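Local coordinates for methylglyoxal reductase (NADPH-dependent) (Candida albicans SC5314, PDB 6KWS), which probably reduces methylglyoxal with NADPH, as a member of the dihydroflavonol-4-reductase subfamily of NAD(P)-dependent epimerases/dehydratases, at residues Asn253-Arg267 with Ile307-Tyr321. The protein carries 1 engineered substitution. Numbering follows the deposited sequence.
Sequences NEDAKNQRILLNSGR and IDDTKSRELLGFEYY
Helix 310-316 packs across strand 260-263 of the Rossmann-type sheet of this extended short-chain reductase at a signed angle of -98°, the two axes 7.2 Å apart. Ser-312 faces the middle of the strand, and its OG accepts the backbone N of Leu-262 at 2.8 Å; the same hydroxyl is hydrogen-bonded to Glu-145, so two partners grip it. One turn on, Leu-315 spreads its methyls: CD2 meets Ile-261 CG1 at 3.9 Å and the aliphatic part of Gln-259, while CD1 rests against Asp-255. Leu-316 CD1 touches Ile-261 CG2 at 3.8 Å and also reaches Leu-263. At the helix C-terminus, Asn-253 ND2 donates to Leu-315 O at 3.1 Å, on a lone pair in the carbonyl plane, though the N-H is bent (137°); with CG anti to the backbone N (chi1 177°), the amide extends toward that carbonyl, while OD1 closes an Asx turn with Asp-255 N. Before the helix, Ile-307 sets CD1 over the centre of the Arg-267 guanidinium, 3.6 Å from CZ, and its CG2 against Leu-262 CD1. Ser-265 OG donates to Tyr-321 O at 3.0 Å. The guanidinium of Arg-267 is further held by Glu-136 and Ala-305. Strand 260-269 pairs with strand 188-194, and Leu-263 also packs on helix 240-252, whose Asp-242 accepts the backbone N of Tyr-321.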
ATOM      1  N   ASN A 253      -2.885 -11.748 -14.626  1.00 59.08           N
ATOM      2  CA  ASN A 253      -4.050 -11.552 -15.472  1.00 58.99           C
ATOM      3  C   ASN A 253      -3.727 -10.524 -16.551  1.00 62.04           C
ATOM      4  O   ASN A 253      -3.244  -9.424 -16.257  1.00 61.10           O
ATOM      5  CB  ASN A 253      -5.237 -11.103 -14.622  1.00 53.37           C
ATOM      6  CG  ASN A 253      -6.461 -10.811 -15.437  1.00 58.38           C
ATOM      7  OD1 ASN A 253      -6.459 -10.949 -16.662  1.00 63.84           O
ATOM      8  ND2 ASN A 253      -7.534 -10.416 -14.759  1.00 56.53           N
ATOM      9  N   GLU A 254      -4.003 -10.886 -17.802  1.00 67.60           N
ATOM     10  CA  GLU A 254      -3.677  -9.996 -18.909  1.00 65.89           C
ATOM     11  C   GLU A 254      -4.599  -8.778 -18.936  1.00 64.19           C
ATOM     12  O   GLU A 254      -4.170  -7.685 -19.313  1.00 61.95           O
ATOM     13  CB  GLU A 254      -3.733 -10.754 -20.241  1.00 68.97           C
ATOM     14  CG  GLU A 254      -3.012 -12.127 -20.267  1.00 76.01           C
ATOM     15  CD  GLU A 254      -3.793 -13.268 -19.549  1.00 86.77           C
ATOM     16  OE1 GLU A 254      -3.195 -13.965 -18.692  1.00 84.36           O
ATOM     17  OE2 GLU A 254      -5.006 -13.462 -19.825  1.00 79.38           O
ATOM     18  N   ASP A 255      -5.856  -8.919 -18.516  1.00 63.31           N
ATOM     19  CA  ASP A 255      -6.716  -7.738 -18.600  1.00 61.71           C
ATOM     20  C   ASP A 255      -6.343  -6.645 -17.602  1.00 61.71           C
ATOM     21  O   ASP A 255      -6.986  -5.590 -17.594  1.00 60.99           O
ATOM     22  CB  ASP A 255      -8.183  -8.116 -18.408  1.00 62.13           C
ATOM     23  CG  ASP A 255      -8.603  -9.285 -19.272  1.00 74.83           C
ATOM     24  OD1 ASP A 255      -8.084  -9.406 -20.408  1.00 84.70           O
ATOM     25  OD2 ASP A 255      -9.456 -10.081 -18.812  1.00 76.10           O
ATOM     26  N   ALA A 256      -5.336  -6.853 -16.766  1.00 55.81           N
ATOM     27  CA  ALA A 256      -4.955  -5.813 -15.830  1.00 54.01           C
ATOM     28  C   ALA A 256      -3.979  -4.808 -16.430  1.00 55.56           C
ATOM     29  O   ALA A 256      -3.671  -3.815 -15.762  1.00 57.16           O
ATOM     30  CB  ALA A 256      -4.364  -6.441 -14.563  1.00 53.89           C
ATOM     31  N   LYS A 257      -3.509  -5.019 -17.666  1.00 54.72           N
ATOM     32  CA  LYS A 257      -2.563  -4.096 -18.291  1.00 53.32           C
ATOM     33  C   LYS A 257      -3.175  -2.717 -18.490  1.00 53.44           C
ATOM     34  O   LYS A 257      -4.300  -2.586 -18.982  1.00 53.16           O
ATOM     35  CB  LYS A 257      -2.092  -4.639 -19.640  1.00 59.06           C
ATOM     36  CG  LYS A 257      -1.738  -6.104 -19.619  1.00 63.82           C
ATOM     37  CD  LYS A 257      -1.447  -6.660 -21.010  1.00 65.66           C
ATOM     38  CE  LYS A 257       0.065  -6.757 -21.235  1.00 71.57           C
ATOM     39  NZ  LYS A 257       0.406  -7.354 -22.563  1.00 79.88           N
ATOM     40  N   ASN A 258      -2.410  -1.687 -18.124  1.00 48.85           N
ATOM     41  CA  ASN A 258      -2.833  -0.291 -18.238  1.00 52.03           C
ATOM     42  C   ASN A 258      -4.116  -0.024 -17.460  1.00 47.75           C
ATOM     43  O   ASN A 258      -4.918   0.827 -17.843  1.00 48.92           O
ATOM     44  CB  ASN A 258      -2.972   0.135 -19.709  1.00 51.04           C
ATOM     45  CG  ASN A 258      -1.615   0.205 -20.411  1.00 64.48           C
ATOM     46  OD1 ASN A 258      -0.811   1.119 -20.152  1.00 60.53           O
ATOM     47  ND2 ASN A 258      -1.321  -0.800 -21.251  1.00 67.69           N
ATOM     48  N   GLN A 259      -4.306  -0.749 -16.361  1.00 45.32           N
ATOM     49  CA  GLN A 259      -5.418  -0.528 -15.454  1.00 48.71           C
ATOM     50  C   GLN A 259      -4.931   0.137 -14.172  1.00 46.19           C
ATOM     51  O   GLN A 259      -3.796  -0.080 -13.732  1.00 42.29           O
ATOM     52  CB  GLN A 259      -6.136  -1.839 -15.107  1.00 49.60           C
ATOM     53  CG  GLN A 259      -6.804  -2.524 -16.291  1.00 52.93           C
ATOM     54  CD  GLN A 259      -7.673  -1.586 -17.110  1.00 51.83           C
ATOM     55  OE1 GLN A 259      -8.477  -0.830 -16.578  1.00 52.99           O
ATOM     56  NE2 GLN A 259      -7.478  -1.608 -18.418  1.00 55.90           N
ATOM     57  N   ARG A 260      -5.804   0.970 -13.596  1.00 43.85           N
ATOM     58  CA  ARG A 260      -5.696   1.419 -12.211  1.00 39.44           C
ATOM     59  C   ARG A 260      -6.666   0.592 -11.384  1.00 40.55           C
ATOM     60  O   ARG A 260      -7.876   0.650 -11.613  1.00 47.54           O
ATOM     61  CB  ARG A 260      -6.058   2.886 -12.056  1.00 38.11           C
ATOM     62  CG  ARG A 260      -5.220   3.855 -12.811  1.00 37.35           C
ATOM     63  CD  ARG A 260      -5.898   5.193 -12.653  1.00 33.55           C
ATOM     64  NE  ARG A 260      -5.393   5.952 -11.515  1.00 37.28           N
ATOM     65  CZ  ARG A 260      -6.117   6.845 -10.845  1.00 41.99           C
ATOM     66  NH1 ARG A 260      -7.386   7.068 -11.190  1.00 35.22           N
ATOM     67  NH2 ARG A 260      -5.573   7.513  -9.828  1.00 39.75           N
ATOM     68  N   ILE A 261      -6.153  -0.168 -10.428  1.00 33.84           N
ATOM     69  CA  ILE A 261      -6.986  -1.090  -9.678  1.00 36.61           C
ATOM     70  C   ILE A 261      -7.211  -0.504  -8.291  1.00 38.08           C
ATOM     71  O   ILE A 261      -6.265  -0.311  -7.516  1.00 37.46           O
ATOM     72  CB  ILE A 261      -6.371  -2.496  -9.632  1.00 34.08           C
ATOM     73  CG1 ILE A 261      -6.383  -3.105 -11.030  1.00 36.24           C
ATOM     74  CG2 ILE A 261      -7.219  -3.401  -8.831  1.00 38.49           C
ATOM     75  CD1 ILE A 261      -5.066  -3.651 -11.466  1.00 43.82           C
ATOM     76  N   LEU A 262      -8.465  -0.201  -7.989  1.00 37.21           N
ATOM     77  CA  LEU A 262      -8.827   0.318  -6.678  1.00 41.32           C
ATOM     78  C   LEU A 262      -8.930  -0.843  -5.683  1.00 41.86           C
ATOM     79  O   LEU A 262      -9.616  -1.843  -5.944  1.00 46.45           O
ATOM     80  CB  LEU A 262     -10.137   1.093  -6.789  1.00 39.03           C
ATOM     81  CG  LEU A 262     -10.417   2.300  -5.905  1.00 42.27           C
ATOM     82  CD1 LEU A 262     -11.717   3.010  -6.358  1.00 39.96           C
ATOM     83  CD2 LEU A 262     -10.519   1.849  -4.464  1.00 45.13           C
ATOM     84  N   LEU A 263      -8.239  -0.730  -4.552  1.00 33.45           N
ATOM     85  CA  LEU A 263      -8.295  -1.761  -3.525  1.00 32.72           C
ATOM     86  C   LEU A 263      -8.964  -1.177  -2.300  1.00 35.68           C
ATOM     87  O   LEU A 263      -8.360  -0.398  -1.550  1.00 31.61           O
ATOM     88  CB  LEU A 263      -6.923  -2.336  -3.203  1.00 31.67           C
ATOM     89  CG  LEU A 263      -7.043  -3.654  -3.964  1.00 39.83           C
ATOM     90  CD1 LEU A 263      -6.597  -3.476  -5.413  1.00 40.52           C
ATOM     91  CD2 LEU A 263      -6.414  -4.842  -3.285  1.00 37.64           C
ATOM     92  N   ASN A 264     -10.229  -1.553  -2.123  1.00 39.44           N
ATOM     93  CA  ASN A 264     -11.006  -1.120  -0.978  1.00 33.34           C
ATOM     94  C   ASN A 264     -12.039  -2.186  -0.650  1.00 35.72           C
ATOM     95  O   ASN A 264     -12.810  -2.611  -1.514  1.00 43.49           O
ATOM     96  CB  ASN A 264     -11.688   0.221  -1.237  1.00 30.73           C
ATOM     97  CG  ASN A 264     -12.422   0.734  -0.007  1.00 32.23           C
ATOM     98  OD1 ASN A 264     -11.821   1.326   0.875  1.00 32.12           O
ATOM     99  ND2 ASN A 264     -13.718   0.490   0.060  1.00 30.38           N
ATOM    100  N   SER A 265     -12.041  -2.607   0.604  1.00 31.47           N
ATOM    101  CA  SER A 265     -12.994  -3.564   1.120  1.00 29.69           C
ATOM    102  C   SER A 265     -14.235  -2.929   1.748  1.00 32.54           C
ATOM    103  O   SER A 265     -15.268  -3.595   1.858  1.00 36.15           O
ATOM    104  CB  SER A 265     -12.297  -4.429   2.164  1.00 32.06           C
ATOM    105  OG  SER A 265     -13.095  -5.545   2.505  1.00 45.97           O
ATOM    106  N   GLY A 266     -14.162  -1.690   2.204  1.00 25.76           N
ATOM    107  CA  GLY A 266     -15.283  -1.136   2.921  1.00 26.16           C
ATOM    108  C   GLY A 266     -14.892   0.141   3.628  1.00 29.60           C
ATOM    109  O   GLY A 266     -13.830   0.714   3.385  1.00 32.59           O
ATOM    110  N   ARG A 267     -15.778   0.569   4.510  1.00 30.03           N
ATOM    111  CA  ARG A 267     -15.647   1.842   5.193  1.00 32.49           C
ATOM    112  C   ARG A 267     -15.509   1.594   6.688  1.00 32.55           C
ATOM    113  O   ARG A 267     -15.976   0.577   7.213  1.00 30.56           O
ATOM    114  CB  ARG A 267     -16.861   2.733   4.896  1.00 29.63           C
ATOM    115  CG  ARG A 267     -16.977   3.145   3.453  1.00 26.13           C
ATOM    116  CD  ARG A 267     -15.755   3.937   3.015  1.00 35.09           C
ATOM    117  NE  ARG A 267     -16.086   4.936   1.995  1.00 42.75           N
ATOM    118  CZ  ARG A 267     -15.321   5.986   1.690  1.00 43.43           C
ATOM    119  NH1 ARG A 267     -14.172   6.191   2.330  1.00 34.73           N
ATOM    120  NH2 ARG A 267     -15.710   6.844   0.748  1.00 40.53           N
ATOM    121  N   ILE A 307     -17.524   4.197  -2.705  1.00 40.40           N
ATOM    122  CA  ILE A 307     -16.437   3.735  -3.556  1.00 40.91           C
ATOM    123  C   ILE A 307     -16.973   2.611  -4.417  1.00 41.41           C
ATOM    124  O   ILE A 307     -17.413   1.581  -3.895  1.00 45.72           O
ATOM    125  CB  ILE A 307     -15.237   3.261  -2.730  1.00 39.05           C
ATOM    126  CG1 ILE A 307     -14.639   4.436  -1.963  1.00 38.28           C
ATOM    127  CG2 ILE A 307     -14.207   2.609  -3.629  1.00 34.03           C
ATOM    128  CD1 ILE A 307     -13.731   3.989  -0.884  1.00 35.78           C
ATOM    129  N   ASP A 308     -16.950   2.805  -5.732  1.00 41.41           N
ATOM    130  CA  ASP A 308     -17.470   1.808  -6.664  1.00 45.25           C
ATOM    131  C   ASP A 308     -16.294   1.113  -7.340  1.00 43.66           C
ATOM    132  O   ASP A 308     -15.831   1.540  -8.400  1.00 45.49           O
ATOM    133  CB  ASP A 308     -18.405   2.431  -7.688  1.00 46.15           C
ATOM    134  CG  ASP A 308     -18.972   1.408  -8.644  1.00 47.75           C
ATOM    135  OD1 ASP A 308     -18.833   0.196  -8.364  1.00 47.76           O
ATOM    136  OD2 ASP A 308     -19.561   1.816  -9.671  1.00 57.87           O
ATOM    137  N   ASP A 309     -15.833   0.017  -6.730  1.00 42.37           N
ATOM    138  CA  ASP A 309     -14.700  -0.752  -7.231  1.00 41.75           C
ATOM    139  C   ASP A 309     -15.135  -2.011  -7.978  1.00 44.73           C
ATOM    140  O   ASP A 309     -14.378  -2.989  -8.031  1.00 44.98           O
ATOM    141  CB  ASP A 309     -13.732  -1.093  -6.090  1.00 45.62           C
ATOM    142  CG  ASP A 309     -14.363  -1.966  -4.986  1.00 51.01           C
ATOM    143  OD1 ASP A 309     -15.561  -1.803  -4.672  1.00 49.13           O
ATOM    144  OD2 ASP A 309     -13.633  -2.810  -4.411  1.00 53.83           O
ATOM    145  N   THR A 310     -16.324  -1.986  -8.598  1.00 45.65           N
ATOM    146  CA  THR A 310     -16.837  -3.159  -9.309  1.00 45.94           C
ATOM    147  C   THR A 310     -15.820  -3.699 -10.311  1.00 46.73           C
ATOM    148  O   THR A 310     -15.470  -4.883 -10.278  1.00 46.43           O
ATOM    149  CB  THR A 310     -18.155  -2.814 -10.009  1.00 42.72           C
ATOM    150  OG1 THR A 310     -18.959  -2.026  -9.129  1.00 51.71           O
ATOM    151  CG2 THR A 310     -18.925  -4.065 -10.339  1.00 41.16           C
ATOM    152  N   LYS A 311     -15.308  -2.833 -11.188  1.00 44.12           N
ATOM    153  CA  LYS A 311     -14.400  -3.292 -12.227  1.00 42.86           C
ATOM    154  C   LYS A 311     -13.107  -3.844 -11.633  1.00 47.23           C
ATOM    155  O   LYS A 311     -12.585  -4.869 -12.096  1.00 46.84           O
ATOM    156  CB  LYS A 311     -14.138  -2.145 -13.201  1.00 43.72           C
ATOM    157  CG  LYS A 311     -12.966  -2.359 -14.133  1.00 51.74           C
ATOM    158  CD  LYS A 311     -11.726  -1.598 -13.651  1.00 53.58           C
ATOM    159  CE  LYS A 311     -10.756  -1.440 -14.794  1.00 60.10           C
ATOM    160  NZ  LYS A 311     -10.514  -2.757 -15.494  1.00 64.76           N
ATOM    161  N   SER A 312     -12.587  -3.196 -10.587  1.00 47.69           N
ATOM    162  CA  SER A 312     -11.419  -3.740  -9.899  1.00 44.99           C
ATOM    163  C   SER A 312     -11.720  -5.108  -9.288  1.00 44.96           C
ATOM    164  O   SER A 312     -10.914  -6.036  -9.400  1.00 47.16           O
ATOM    165  CB  SER A 312     -10.941  -2.761  -8.828  1.00 45.13           C
ATOM    166  OG  SER A 312     -10.430  -1.576  -9.407  1.00 39.88           O
ATOM    167  N   ARG A 313     -12.884  -5.261  -8.657  1.00 44.96           N
ATOM    168  CA  ARG A 313     -13.246  -6.562  -8.093  1.00 48.83           C
ATOM    169  C   ARG A 313     -13.430  -7.629  -9.167  1.00 50.00           C
ATOM    170  O   ARG A 313     -13.124  -8.807  -8.929  1.00 49.25           O
ATOM    171  CB  ARG A 313     -14.512  -6.430  -7.278  1.00 45.11           C
ATOM    172  CG  ARG A 313     -14.379  -5.395  -6.221  1.00 49.47           C
ATOM    173  CD  ARG A 313     -14.441  -5.913  -4.859  1.00 53.96           C
ATOM    174  NE  ARG A 313     -15.043  -4.924  -3.973  1.00 61.80           N
ATOM    175  CZ  ARG A 313     -15.301  -5.089  -2.683  1.00 57.63           C
ATOM    176  NH1 ARG A 313     -15.013  -6.237  -2.118  1.00 62.41           N
ATOM    177  NH2 ARG A 313     -15.838  -4.100  -1.988  1.00 62.65           N
ATOM    178  N   GLU A 314     -13.969  -7.255 -10.329  1.00 50.16           N
ATOM    179  CA  GLU A 314     -14.032  -8.203 -11.431  1.00 52.11           C
ATOM    180  C   GLU A 314     -12.637  -8.559 -11.912  1.00 51.33           C
ATOM    181  O   GLU A 314     -12.362  -9.713 -12.254  1.00 54.16           O
ATOM    182  CB  GLU A 314     -14.852  -7.631 -12.589  1.00 55.87           C
ATOM    183  CG  GLU A 314     -16.311  -7.305 -12.269  1.00 61.06           C
ATOM    184  CD  GLU A 314     -17.092  -6.848 -13.509  1.00 75.29           C
ATOM    185  OE1 GLU A 314     -16.477  -6.667 -14.595  1.00 69.17           O
ATOM    186  OE2 GLU A 314     -18.325  -6.661 -13.386  1.00 81.17           O
ATOM    187  N   LEU A 315     -11.746  -7.576 -11.953  1.00 46.91           N
ATOM    188  CA  LEU A 315     -10.413  -7.834 -12.462  1.00 45.64           C
ATOM    189  C   LEU A 315      -9.671  -8.827 -11.579  1.00 51.62           C
ATOM    190  O   LEU A 315      -8.883  -9.640 -12.083  1.00 48.94           O
ATOM    191  CB  LEU A 315      -9.670  -6.508 -12.567  1.00 46.26           C
ATOM    192  CG  LEU A 315      -8.594  -6.344 -13.620  1.00 51.73           C
ATOM    193  CD1 LEU A 315      -8.958  -7.043 -14.921  1.00 51.29           C
ATOM    194  CD2 LEU A 315      -8.412  -4.852 -13.832  1.00 54.01           C
ATOM    195  N   LEU A 316      -9.943  -8.809 -10.269  1.00 54.37           N
ATOM    196  CA  LEU A 316      -9.187  -9.607  -9.306  1.00 51.99           C
ATOM    197  C   LEU A 316      -9.861 -10.942  -9.025  1.00 48.28           C
ATOM    198  O   LEU A 316      -9.189 -11.963  -8.878  1.00 50.72           O
ATOM    199  CB  LEU A 316      -8.995  -8.826  -7.998  1.00 49.89           C
ATOM    200  CG  LEU A 316      -8.373  -7.467  -8.290  1.00 51.66           C
ATOM    201  CD1 LEU A 316      -8.283  -6.598  -7.048  1.00 43.91           C
ATOM    202  CD2 LEU A 316      -7.001  -7.619  -8.979  1.00 46.09           C
ATOM    203  N   GLY A 317     -11.183 -10.956  -8.940  1.00 46.71           N
ATOM    204  CA  GLY A 317     -11.932 -12.178  -8.717  1.00 47.54           C
ATOM    205  C   GLY A 317     -11.555 -13.005  -7.500  1.00 48.85           C
ATOM    206  O   GLY A 317     -11.312 -14.204  -7.635  1.00 59.85           O
ATOM    207  N   PHE A 318     -11.497 -12.401  -6.313  1.00 46.53           N
ATOM    208  CA  PHE A 318     -11.355 -13.180  -5.092  1.00 42.45           C
ATOM    209  C   PHE A 318     -11.996 -12.416  -3.946  1.00 45.41           C
ATOM    210  O   PHE A 318     -12.144 -11.193  -3.994  1.00 50.14           O
ATOM    211  CB  PHE A 318      -9.886 -13.546  -4.776  1.00 45.02           C
ATOM    212  CG  PHE A 318      -8.960 -12.368  -4.506  1.00 43.47           C
ATOM    213  CD1 PHE A 318      -8.837 -11.828  -3.224  1.00 42.46           C
ATOM    214  CD2 PHE A 318      -8.160 -11.851  -5.519  1.00 42.94           C
ATOM    215  CE1 PHE A 318      -7.956 -10.766  -2.969  1.00 42.27           C
ATOM    216  CE2 PHE A 318      -7.278 -10.791  -5.278  1.00 41.67           C
ATOM    217  CZ  PHE A 318      -7.174 -10.247  -3.998  1.00 38.69           C
ATOM    218  N   GLU A 319     -12.393 -13.170  -2.925  1.00 49.31           N
ATOM    219  CA  GLU A 319     -13.051 -12.618  -1.747  1.00 48.87           C
ATOM    220  C   GLU A 319     -12.042 -11.908  -0.843  1.00 44.31           C
ATOM    221  O   GLU A 319     -10.988 -12.457  -0.513  1.00 49.71           O
ATOM    222  CB  GLU A 319     -13.758 -13.754  -0.996  1.00 53.19           C
ATOM    223  CG  GLU A 319     -14.325 -13.411   0.398  1.00 74.45           C
ATOM    224  CD  GLU A 319     -14.230 -14.584   1.412  1.00 80.65           C
ATOM    225  OE1 GLU A 319     -15.218 -15.353   1.507  1.00 81.65           O
ATOM    226  OE2 GLU A 319     -13.183 -14.725   2.114  1.00 70.59           O
ATOM    227  N   TYR A 320     -12.361 -10.678  -0.448  1.00 43.51           N
ATOM    228  CA  TYR A 320     -11.544  -9.940   0.509  1.00 37.41           C
ATOM    229  C   TYR A 320     -11.880 -10.352   1.934  1.00 40.77           C
ATOM    230  O   TYR A 320     -13.020 -10.731   2.238  1.00 41.86           O
ATOM    231  CB  TYR A 320     -11.787  -8.436   0.406  1.00 39.94           C
ATOM    232  CG  TYR A 320     -11.464  -7.757  -0.909  1.00 43.13           C
ATOM    233  CD1 TYR A 320     -10.772  -8.405  -1.930  1.00 40.76           C
ATOM    234  CD2 TYR A 320     -11.838  -6.443  -1.110  1.00 39.66           C
ATOM    235  CE1 TYR A 320     -10.489  -7.753  -3.113  1.00 41.22           C
ATOM    236  CE2 TYR A 320     -11.564  -5.796  -2.268  1.00 44.62           C
ATOM    237  CZ  TYR A 320     -10.894  -6.444  -3.266  1.00 46.44           C
ATOM    238  OH  TYR A 320     -10.641  -5.737  -4.409  1.00 48.95           O
ATOM    239  N   TYR A 321     -10.890 -10.237   2.820  1.00 34.71           N
ATOM    240  CA  TYR A 321     -11.185 -10.210   4.251  1.00 34.67           C
ATOM    241  C   TYR A 321     -12.187  -9.096   4.570  1.00 37.42           C
ATOM    242  O   TYR A 321     -12.286  -8.095   3.850  1.00 36.84           O
ATOM    243  CB  TYR A 321      -9.912  -9.974   5.053  1.00 34.00           C
ATOM    244  CG  TYR A 321      -8.928 -11.110   5.043  1.00 39.63           C
ATOM    245  CD1 TYR A 321      -9.034 -12.139   5.964  1.00 40.50           C
ATOM    246  CD2 TYR A 321      -7.870 -11.143   4.138  1.00 40.80           C
ATOM    247  CE1 TYR A 321      -8.125 -13.174   5.977  1.00 43.62           C
ATOM    248  CE2 TYR A 321      -6.950 -12.190   4.140  1.00 33.78           C
ATOM    249  CZ  TYR A 321      -7.088 -13.198   5.069  1.00 40.38           C
ATOM    250  OH  TYR A 321      -6.198 -14.255   5.125  1.00 44.91           O
TER